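Local coordinates for protein PspGI restriction endonuclease (Pyrococcus sp. GI-H, PDB 3BM3) that probably cuts DNA site-specifically as a type II restriction endonuclease, and is seen here as a two-subunit assembly bound to its substrate DNA, at residues C[219-223]-C[240-245]; C[51-56]-C[246-250]; C[7-13]-C[77-83]; C[134-138]-C[173-177]. The protein carries 2 engineered substitutions. One frame throughout, in Å; residues are numbered along the deposited sequence.

Contact 1: C[219-223]-C[240-245]; sequences YDSLI and IQKIRR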
# COMPACT_ATOMS: atom_id res chain seq x y z
N TYR C 219 -4.40 -15.50 15.34
CA TYR C 219 -5.56 -15.12 16.11
C TYR C 219 -5.24 -15.13 17.60
O TYR C 219 -5.43 -14.15 18.29
CB TYR C 219 -6.75 -16.02 15.81
CG TYR C 219 -7.95 -15.65 16.60
CD1 TYR C 219 -8.77 -14.60 16.22
CD2 TYR C 219 -8.24 -16.30 17.78
CE1 TYR C 219 -9.86 -14.23 16.98
CE2 TYR C 219 -9.35 -15.96 18.53
CZ TYR C 219 -10.14 -14.90 18.13
OH TYR C 219 -11.23 -14.58 18.91
N ASP C 220 -4.77 -16.26 18.09
CA ASP C 220 -4.56 -16.38 19.54
C ASP C 220 -3.59 -15.34 20.10
O ASP C 220 -3.86 -14.73 21.14
CB ASP C 220 -4.09 -17.78 19.92
CG ASP C 220 -5.22 -18.79 19.91
OD1 ASP C 220 -6.38 -18.39 19.73
OD2 ASP C 220 -4.93 -19.99 20.12
N SER C 221 -2.46 -15.14 19.44
CA SER C 221 -1.46 -14.21 19.96
C SER C 221 -1.97 -12.78 19.85
O SER C 221 -1.70 -11.96 20.71
CB SER C 221 -0.12 -14.38 19.23
OG SER C 221 -0.24 -14.21 17.82
N LEU C 222 -2.74 -12.50 18.81
CA LEU C 222 -3.30 -11.17 18.64
C LEU C 222 -4.27 -10.87 19.75
O LEU C 222 -4.21 -9.81 20.38
CB LEU C 222 -3.96 -11.01 17.26
CG LEU C 222 -4.76 -9.72 17.13
CD1 LEU C 222 -3.88 -8.48 17.35
CD2 LEU C 222 -5.49 -9.68 15.79
N ILE C 223 -5.16 -11.82 20.03
CA ILE C 223 -6.11 -11.66 21.12
C ILE C 223 -5.38 -11.53 22.46
O ILE C 223 -5.76 -10.71 23.30
CB ILE C 223 -7.14 -12.81 21.13
CG1 ILE C 223 -7.99 -12.82 19.85
CG2 ILE C 223 -8.03 -12.75 22.38
CD1 ILE C 223 -8.68 -11.53 19.51
N ILE C 240 -12.59 -7.67 20.50
CA ILE C 240 -12.37 -9.11 20.41
C ILE C 240 -13.51 -9.78 19.65
O ILE C 240 -13.27 -10.70 18.85
CB ILE C 240 -12.12 -9.73 21.79
CG1 ILE C 240 -10.75 -9.27 22.33
CG2 ILE C 240 -12.09 -11.24 21.70
CD1 ILE C 240 -10.44 -9.83 23.76
N GLN C 241 -14.73 -9.29 19.84
CA GLN C 241 -15.89 -9.87 19.17
C GLN C 241 -15.88 -9.70 17.65
O GLN C 241 -16.48 -10.50 16.95
CB GLN C 241 -17.18 -9.29 19.71
CG GLN C 241 -17.43 -9.69 21.17
CD GLN C 241 -18.40 -8.76 21.91
OE1 GLN C 241 -18.62 -8.92 23.12
NE2 GLN C 241 -18.94 -7.75 21.20
N LYS C 242 -15.20 -8.65 17.19
CA LYS C 242 -15.14 -8.29 15.79
C LYS C 242 -13.86 -8.79 15.13
O LYS C 242 -13.67 -8.56 13.95
CB LYS C 242 -15.24 -6.77 15.66
CG LYS C 242 -16.63 -6.24 16.10
CD LYS C 242 -16.66 -4.71 16.36
CE LYS C 242 -18.00 -4.30 17.05
NZ LYS C 242 -18.15 -4.62 18.53
N ILE C 243 -12.98 -9.45 15.87
CA ILE C 243 -11.76 -10.00 15.31
C ILE C 243 -11.97 -11.49 15.25
O ILE C 243 -12.36 -12.07 16.22
CB ILE C 243 -10.52 -9.67 16.19
CG1 ILE C 243 -10.29 -8.16 16.21
CG2 ILE C 243 -9.30 -10.40 15.72
CD1 ILE C 243 -9.33 -7.73 17.37
N ARG C 244 -11.71 -12.08 14.09
CA ARG C 244 -12.08 -13.46 13.85
C ARG C 244 -10.94 -14.17 13.15
O ARG C 244 -10.14 -13.56 12.45
CB ARG C 244 -13.31 -13.54 12.95
CG ARG C 244 -14.52 -12.76 13.36
CD ARG C 244 -15.24 -13.44 14.44
NE ARG C 244 -16.03 -14.55 13.89
CZ ARG C 244 -16.44 -15.58 14.61
NH1 ARG C 244 -16.09 -15.69 15.88
NH2 ARG C 244 -17.17 -16.52 14.06
N ARG C 245 -10.92 -15.49 13.30
CA ARG C 245 -10.03 -16.29 12.49
C ARG C 245 -10.52 -16.31 11.06
O ARG C 245 -11.72 -16.36 10.78
CB ARG C 245 -10.00 -17.72 13.04
CG ARG C 245 -9.43 -17.86 14.39
CD ARG C 245 -9.55 -19.32 14.80
NE ARG C 245 -8.79 -19.62 16.03
CZ ARG C 245 -9.26 -19.47 17.27
NH1 ARG C 245 -10.50 -19.01 17.48
NH2 ARG C 245 -8.50 -19.78 18.32
O HOH W 1 -13.05 -13.12 18.33
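Tyr219 and Arg245 cross at about a right angle, and Tyr219 CD2 sits over the centre of one face of the guanidinium, 3.4 Å from Arg245 CZ. Ring and guanidinium planes are inclined by 36°. Tyr219 reaches this place because its CG is anti to the backbone N (chi1 180°), which carries the ring across to Arg245 and Ile243. Its CE1 edge then meets Ile243 O at 3.4 Å. Arg245, extended from CG to NE, is long enough to pass the ring and put NH2 2.9 Å from Asp220 OD1. This salt bridge has the carboxylate and guanidinium planes nearly perpendicular, at 84°, so it is a single-oxygen contact through NH2, not a paired coplanar bridge. Further along the helix, at Leu222 and Ile223, the contact becomes aliphatic, and branched side chains fill the space between helix and strand. Ile243 CG2 is shared by Leu222 CD2 at 3.9 Å and Ile223 CD1 at 4.0 Å, while Ile223 CG2 meets Ile240 CD1. Helix 216-227 packs on strand 243-245, the edge strand of the mixed sheet within this chain. Since strand 211-214 precedes the helix and runs parallel to 243-245 beside it, the arrangement belongs to a beta-alpha-beta crossover.

Contact 2: C[51-56]-C[246-250]; sequences TPSRIA and FSDIF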
# COMPACT_ATOMS: atom_id res chain seq x y z
N THR C 51 -9.14 -27.09 8.43
CA THR C 51 -9.81 -25.80 8.45
C THR C 51 -9.59 -25.07 7.14
O THR C 51 -8.62 -25.36 6.43
CB THR C 51 -9.25 -24.94 9.54
OG1 THR C 51 -7.86 -24.67 9.29
CG2 THR C 51 -9.45 -25.61 10.91
N PRO C 52 -10.47 -24.10 6.82
CA PRO C 52 -10.22 -23.26 5.67
C PRO C 52 -8.83 -22.64 5.68
O PRO C 52 -8.18 -22.58 4.64
CB PRO C 52 -11.33 -22.22 5.77
CG PRO C 52 -12.47 -22.97 6.40
CD PRO C 52 -11.78 -23.79 7.44
N SER C 53 -8.39 -22.15 6.84
CA SER C 53 -7.10 -21.45 6.89
C SER C 53 -5.98 -22.45 6.56
O SER C 53 -5.07 -22.13 5.81
CB SER C 53 -6.88 -20.79 8.24
OG SER C 53 -5.76 -19.91 8.25
N ARG C 54 -6.06 -23.66 7.10
CA ARG C 54 -5.03 -24.65 6.79
C ARG C 54 -5.02 -25.05 5.33
O ARG C 54 -3.97 -25.23 4.75
CB ARG C 54 -5.16 -25.87 7.69
CG ARG C 54 -4.80 -25.54 9.08
CD ARG C 54 -4.92 -26.75 9.95
NE ARG C 54 -4.35 -26.50 11.27
CZ ARG C 54 -4.97 -26.71 12.44
NH1 ARG C 54 -6.22 -27.17 12.49
NH2 ARG C 54 -4.34 -26.45 13.58
N ILE C 55 -6.19 -25.22 4.73
CA ILE C 55 -6.27 -25.57 3.33
C ILE C 55 -5.73 -24.43 2.52
O ILE C 55 -4.96 -24.62 1.56
CB ILE C 55 -7.70 -25.86 2.91
CG1 ILE C 55 -8.16 -27.17 3.55
CG2 ILE C 55 -7.81 -25.99 1.39
CD1 ILE C 55 -9.60 -27.54 3.27
N ALA C 56 -6.12 -23.22 2.89
CA ALA C 56 -5.66 -22.02 2.17
C ALA C 56 -4.16 -21.89 2.22
O ALA C 56 -3.52 -21.67 1.19
CB ALA C 56 -6.30 -20.75 2.71
N PHE C 246 -9.58 -16.36 10.13
CA PHE C 246 -9.89 -16.57 8.73
C PHE C 246 -10.88 -17.71 8.52
O PHE C 246 -11.83 -17.60 7.76
CB PHE C 246 -8.59 -16.86 7.98
CG PHE C 246 -8.81 -17.22 6.54
CD1 PHE C 246 -8.92 -16.23 5.59
CD2 PHE C 246 -8.93 -18.53 6.14
CE1 PHE C 246 -9.09 -16.55 4.26
CE2 PHE C 246 -9.13 -18.86 4.80
CZ PHE C 246 -9.20 -17.85 3.88
N SER C 247 -10.67 -18.80 9.22
CA SER C 247 -11.53 -19.93 9.01
C SER C 247 -12.98 -19.64 9.28
O SER C 247 -13.87 -20.35 8.78
CB SER C 247 -11.05 -21.10 9.87
OG SER C 247 -9.88 -21.62 9.30
N ASP C 248 -13.23 -18.65 10.13
CA ASP C 248 -14.58 -18.34 10.56
C ASP C 248 -15.37 -17.58 9.52
O ASP C 248 -16.60 -17.47 9.63
CB ASP C 248 -14.57 -17.43 11.79
CG ASP C 248 -14.04 -18.09 13.02
OD1 ASP C 248 -13.84 -19.28 13.01
OD2 ASP C 248 -13.81 -17.35 13.99
N ILE C 249 -14.69 -17.02 8.52
CA ILE C 249 -15.39 -16.09 7.66
C ILE C 249 -16.50 -16.79 6.86
O ILE C 249 -17.50 -16.21 6.55
CB ILE C 249 -14.45 -15.31 6.75
CG1 ILE C 249 -15.17 -14.11 6.15
CG2 ILE C 249 -13.82 -16.24 5.67
CD1 ILE C 249 -14.27 -13.11 5.44
N PHE C 250 -16.31 -18.05 6.55
CA PHE C 250 -17.24 -18.76 5.68
C PHE C 250 -18.58 -18.98 6.34
O PHE C 250 -19.62 -18.61 5.78
CB PHE C 250 -16.56 -20.02 5.18
CG PHE C 250 -15.29 -19.69 4.47
CD1 PHE C 250 -15.34 -19.12 3.22
CD2 PHE C 250 -14.07 -19.77 5.11
CE1 PHE C 250 -14.19 -18.74 2.60
CE2 PHE C 250 -12.92 -19.39 4.49
CZ PHE C 250 -12.98 -18.86 3.23
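This is a buried contact at the N-terminus of helix 52-80: Pro52 and Ser53, in its first turn, meet Phe246, Ser247 and Phe250, where the chain leaves strand 243-245 and enters helix 249-259. Thr51 is the N-cap. Its OG1, turned between the backbone N and the carbonyl carbon (chi1 62°), accepts from Arg54 N at 3.0 Å. Proline suits the next position because the first turn asks no N-H of it. The amide of Ser53 is bonded from the other segment, its N donating to Ser247 OG at 2.9 Å with an N-H...O angle of 155°. The same hydroxyl is hydrogen-bonded to Asp216, whose backbone N is in turn bonded to Ser53 OG, which makes a small polar group around the two buried serines. With an alanine in place of Ser247, the Ser53 amide would probably lose its acceptor and Asp216 one of its hydrogen-bond partners. Around this group the packing is by rings. Phe246 sets CD2 3.5 Å from Ser53 CA and CE2 4.0 Å from Ala56 CB, and it makes an edge-to-face pair with Phe192 of the same chain. Alanine is small enough to let the ring lie close to the helix. On the other flank the pyrrolidine slides past Phe250, bringing Pro52 CB to 3.5 Å from Phe250 CE2.

Contact 3: C[7-13]-C[77-83]; sequences IDITKKP and AYLSAGY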
# COMPACT_ATOMS: atom_id res chain seq x y z
N ILE C 7 9.48 -22.22 -23.59
CA ILE C 7 9.77 -20.86 -23.20
C ILE C 7 10.14 -20.08 -24.43
O ILE C 7 11.08 -20.43 -25.14
CB ILE C 7 10.90 -20.82 -22.15
CG1 ILE C 7 10.39 -21.49 -20.87
CG2 ILE C 7 11.30 -19.37 -21.89
CD1 ILE C 7 11.45 -21.97 -19.95
N ASP C 8 9.37 -19.04 -24.70
CA ASP C 8 9.63 -18.16 -25.81
C ASP C 8 10.33 -16.94 -25.27
O ASP C 8 9.72 -16.09 -24.68
CB ASP C 8 8.30 -17.77 -26.48
CG ASP C 8 8.48 -16.76 -27.60
OD1 ASP C 8 9.61 -16.27 -27.80
OD2 ASP C 8 7.48 -16.48 -28.27
N ILE C 9 11.64 -16.85 -25.50
CA ILE C 9 12.44 -15.77 -24.92
C ILE C 9 12.20 -14.42 -25.58
O ILE C 9 12.75 -13.43 -25.13
CB ILE C 9 13.95 -16.08 -24.91
CG1 ILE C 9 14.46 -16.32 -26.34
CG2 ILE C 9 14.23 -17.25 -23.94
CD1 ILE C 9 15.93 -16.03 -26.49
N THR C 10 11.39 -14.36 -26.64
CA THR C 10 11.02 -13.08 -27.24
C THR C 10 9.84 -12.43 -26.50
O THR C 10 9.46 -11.30 -26.80
CB THR C 10 10.66 -13.22 -28.73
OG1 THR C 10 9.43 -13.92 -28.86
CG2 THR C 10 11.79 -13.97 -29.50
N LYS C 11 9.26 -13.14 -25.54
CA LYS C 11 8.22 -12.56 -24.67
C LYS C 11 8.84 -11.99 -23.39
O LYS C 11 10.00 -12.24 -23.11
CB LYS C 11 7.19 -13.62 -24.28
CG LYS C 11 6.42 -14.17 -25.43
CD LYS C 11 5.46 -15.22 -24.94
CE LYS C 11 4.54 -15.69 -26.03
NZ LYS C 11 3.68 -16.83 -25.56
N LYS C 12 8.05 -11.22 -22.64
CA LYS C 12 8.47 -10.83 -21.30
C LYS C 12 8.63 -12.16 -20.54
O LYS C 12 7.88 -13.11 -20.77
CB LYS C 12 7.45 -9.92 -20.61
CG LYS C 12 7.37 -8.50 -21.15
CD LYS C 12 6.31 -7.69 -20.40
CE LYS C 12 6.21 -6.29 -20.97
NZ LYS C 12 4.81 -5.78 -20.96
N PRO C 13 9.65 -12.26 -19.70
CA PRO C 13 9.92 -13.55 -19.07
C PRO C 13 8.72 -14.16 -18.35
O PRO C 13 8.43 -15.33 -18.49
CB PRO C 13 11.05 -13.25 -18.07
CG PRO C 13 11.22 -11.77 -18.04
CD PRO C 13 10.59 -11.21 -19.28
N ALA C 77 16.21 -20.18 -18.91
CA ALA C 77 16.08 -19.91 -20.34
C ALA C 77 16.56 -18.51 -20.65
O ALA C 77 17.29 -18.31 -21.63
CB ALA C 77 14.63 -20.11 -20.81
N TYR C 78 16.15 -17.54 -19.82
CA TYR C 78 16.53 -16.14 -20.05
C TYR C 78 18.00 -15.90 -19.76
O TYR C 78 18.64 -15.12 -20.45
CB TYR C 78 15.63 -15.17 -19.30
CG TYR C 78 14.35 -14.96 -20.05
CD1 TYR C 78 13.34 -15.93 -20.02
CD2 TYR C 78 14.14 -13.83 -20.83
CE1 TYR C 78 12.17 -15.76 -20.73
CE2 TYR C 78 12.95 -13.64 -21.54
CZ TYR C 78 11.97 -14.62 -21.49
OH TYR C 78 10.80 -14.47 -22.19
N LEU C 79 18.56 -16.59 -18.78
CA LEU C 79 20.00 -16.43 -18.51
C LEU C 79 20.78 -17.00 -19.68
O LEU C 79 21.79 -16.41 -20.11
CB LEU C 79 20.40 -17.14 -17.22
CG LEU C 79 19.80 -16.55 -15.94
CD1 LEU C 79 20.46 -17.21 -14.71
CD2 LEU C 79 19.86 -15.06 -15.90
N SER C 80 20.32 -18.13 -20.22
CA SER C 80 20.99 -18.69 -21.42
C SER C 80 20.98 -17.74 -22.60
O SER C 80 21.91 -17.73 -23.43
CB SER C 80 20.33 -20.01 -21.82
OG SER C 80 20.63 -21.02 -20.87
N ALA C 81 19.91 -16.96 -22.70
CA ALA C 81 19.73 -15.90 -23.70
C ALA C 81 20.48 -14.61 -23.40
O ALA C 81 20.42 -13.66 -24.21
CB ALA C 81 18.26 -15.60 -23.87
N GLY C 82 21.14 -14.50 -22.25
CA GLY C 82 21.88 -13.28 -21.93
C GLY C 82 21.02 -12.11 -21.46
O GLY C 82 21.49 -10.96 -21.41
N TYR C 83 19.79 -12.40 -21.03
CA TYR C 83 18.88 -11.37 -20.57
C TYR C 83 19.35 -10.69 -19.28
O TYR C 83 19.92 -11.32 -18.42
CB TYR C 83 17.53 -12.02 -20.34
CG TYR C 83 16.39 -11.08 -20.19
CD1 TYR C 83 15.63 -10.71 -21.28
CD2 TYR C 83 16.00 -10.63 -18.94
CE1 TYR C 83 14.55 -9.89 -21.13
CE2 TYR C 83 14.95 -9.79 -18.79
CZ TYR C 83 14.22 -9.43 -19.88
OH TYR C 83 13.13 -8.61 -19.77
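The N-terminal arm 7-13 packs on Tyr78 at the C-terminal end of helix 52-80, which closes in a Schellman motif at Gly82, glycine easily taking the positive phi. The arm is shaped by a type I turn from Asp8 to Lys11 and by an Asx turn, in which Asp8 OD1 accepts from Thr10 N at 2.9 Å; Thr10 OG1 bonds the same oxygen. Tyr78 is sandwiched by two CH-pi contacts. Pro13 CB stands 3.8 Å from the Tyr78 ring centroid, 10° off the normal, and Ile9 CG2 lies over the opposite face at 4.2 Å from that centroid. With CG1 between the backbone N and carbonyl carbon (chi1 60°), Ile9 puts CG2 over the ring and carries CD1 to 3.5 Å from Ala81 CB. Ile7 CG2 packs on Ala77 CB at 3.6 Å; Ala77 and, just beyond the helix, Ala81 are small enough to let the isoleucines close in. Pro13 CD also touches Tyr83 OH. The phenol donates a short bond, Tyr78 OH to Lys11 O at 2.5 Å, from well above the carbonyl plane. Apolar groups on both faces and a bond at the tip should fix the ring's tilt and pin the arm, whose Lys12 packs against a DNA phosphate.

Contact 4: C[134-138]-C[173-177]; sequences GEKPA and EAQIL. Engineered in segment 134-138: Ala138 (natural residue Asp).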
# COMPACT_ATOMS: atom_id res chain seq x y z
N GLY C 134 -14.10 3.45 -9.43
CA GLY C 134 -14.76 3.36 -8.16
C GLY C 134 -14.01 2.47 -7.21
O GLY C 134 -12.82 2.22 -7.38
N GLU C 135 -14.72 2.00 -6.20
CA GLU C 135 -14.14 1.14 -5.22
C GLU C 135 -14.31 -0.32 -5.61
O GLU C 135 -15.31 -0.71 -6.25
CB GLU C 135 -14.67 1.45 -3.85
CG GLU C 135 -14.35 2.83 -3.40
CD GLU C 135 -12.85 3.09 -3.41
OE1 GLU C 135 -12.15 2.43 -2.65
OE2 GLU C 135 -12.41 3.91 -4.23
N LYS C 136 -13.33 -1.14 -5.23
CA LYS C 136 -13.25 -2.50 -5.73
C LYS C 136 -12.88 -3.48 -4.61
O LYS C 136 -11.75 -3.96 -4.50
CB LYS C 136 -12.27 -2.57 -6.90
CG LYS C 136 -12.32 -3.88 -7.66
CD LYS C 136 -11.20 -3.98 -8.68
CE LYS C 136 -10.70 -5.39 -8.76
NZ LYS C 136 -9.95 -5.62 -10.00
N PRO C 137 -13.88 -3.78 -3.76
CA PRO C 137 -13.65 -4.82 -2.79
C PRO C 137 -13.25 -6.09 -3.55
O PRO C 137 -13.72 -6.33 -4.67
CB PRO C 137 -15.02 -5.00 -2.11
CG PRO C 137 -15.89 -3.95 -2.61
CD PRO C 137 -15.23 -3.22 -3.71
N ALA C 138 -12.41 -6.91 -2.94
CA ALA C 138 -12.06 -8.19 -3.53
C ALA C 138 -13.29 -9.00 -3.82
O ALA C 138 -13.41 -9.59 -4.87
CB ALA C 138 -11.11 -9.02 -2.65
N GLU C 173 -10.90 2.74 1.64
CA GLU C 173 -11.98 2.21 0.84
C GLU C 173 -13.32 2.29 1.60
O GLU C 173 -14.35 2.73 1.08
CB GLU C 173 -11.66 0.78 0.43
CG GLU C 173 -12.72 0.20 -0.42
CD GLU C 173 -12.44 -1.20 -0.86
OE1 GLU C 173 -11.34 -1.72 -0.59
OE2 GLU C 173 -13.35 -1.80 -1.45
N ALA C 174 -13.27 1.86 2.84
CA ALA C 174 -14.46 1.84 3.70
C ALA C 174 -15.01 3.26 3.84
O ALA C 174 -16.23 3.47 3.80
CB ALA C 174 -14.12 1.23 5.08
N GLN C 175 -14.13 4.23 3.99
CA GLN C 175 -14.57 5.61 4.18
C GLN C 175 -15.27 6.09 2.91
O GLN C 175 -16.34 6.68 2.96
CB GLN C 175 -13.38 6.50 4.52
CG GLN C 175 -13.57 7.99 4.23
CD GLN C 175 -14.75 8.59 4.96
OE1 GLN C 175 -15.16 8.08 6.03
NE2 GLN C 175 -15.33 9.69 4.38
N ILE C 176 -14.65 5.83 1.77
CA ILE C 176 -15.23 6.24 0.50
C ILE C 176 -16.63 5.63 0.33
O ILE C 176 -17.58 6.32 -0.03
CB ILE C 176 -14.33 5.86 -0.66
CG1 ILE C 176 -13.03 6.68 -0.54
CG2 ILE C 176 -14.99 6.17 -2.01
CD1 ILE C 176 -11.90 6.07 -1.41
N LEU C 177 -16.75 4.35 0.66
CA LEU C 177 -18.02 3.62 0.54
C LEU C 177 -19.05 4.08 1.56
O LEU C 177 -20.21 4.28 1.22
CB LEU C 177 -17.74 2.14 0.69
CG LEU C 177 -17.06 1.55 -0.56
CD1 LEU C 177 -16.57 0.14 -0.25
CD2 LEU C 177 -18.01 1.59 -1.78
O HOH W 2 -10.58 -3.94 -1.76
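Glu135 reaches from a weakly bonded strand across to helix 167-181, and each of its side-chain atoms has a neighbour there. CB rests against the isobutyl end of Leu177, 3.9 Å from Leu177 CD2. CG lies 3.7 Å from Ile176 CG2, and here the chain bends (chi2 -57°), so that it crosses Ile176 at about a right angle and brings CD beside Ile176 CD1. At the tip, Glu135 OE2 touches Ile176 CD1 at 3.6 Å and OE1 meets Glu173 CG at 3.2 Å. Both oxygens find polar partners in the second subunit: OE1 forms a salt bridge with Arg168 of that chain and OE2 a hydrogen bond with its Tyr199. An alanine at Glu135 would probably leave that arginine without this counter-charge and the tyrosine hydroxyl without this partner. Glu173 slides past in the opposite direction, fully extended. Its OE2 lies 4.6 Å from Glu135 OE1, a pairing of like charges that Arg168 of the second subunit probably offsets, and sits beside the tertiary amide nitrogen of Pro137, which has no hydrogen to give. Glu173 OE1 accepts a bond from a water at 2.6 Å that also donates to Lys136 O, and bonds with Thr158 OG1. The helix lies between parallel strands 155-160 and 186-191 in the chain, a beta-alpha-beta unit, consistent with a PD-(D/E)XK-type core, set here at the dimer interface.

From the N terminus, the arm 7-13 waits until 77-83 to close contact 3, pinning it to the far end of helix 52-80. Before that loop closes, contact 2 opens at 51-56, at the start of the same long helix, so contacts 2 and 3 cross and share this helix, with centres about 39 Å apart. Contact 4 closes next, joining 134-138 to helix 167-181 beside the second subunit. Contact 1 follows in series, tying helix 216-227 to strand 243-245. Its last segment runs directly into 246-250, which closes contact 2; contacts 1 and 4 are therefore both nested within the loop of contact 2, which links the long helix 52-80 to the C-terminal helix 249-259.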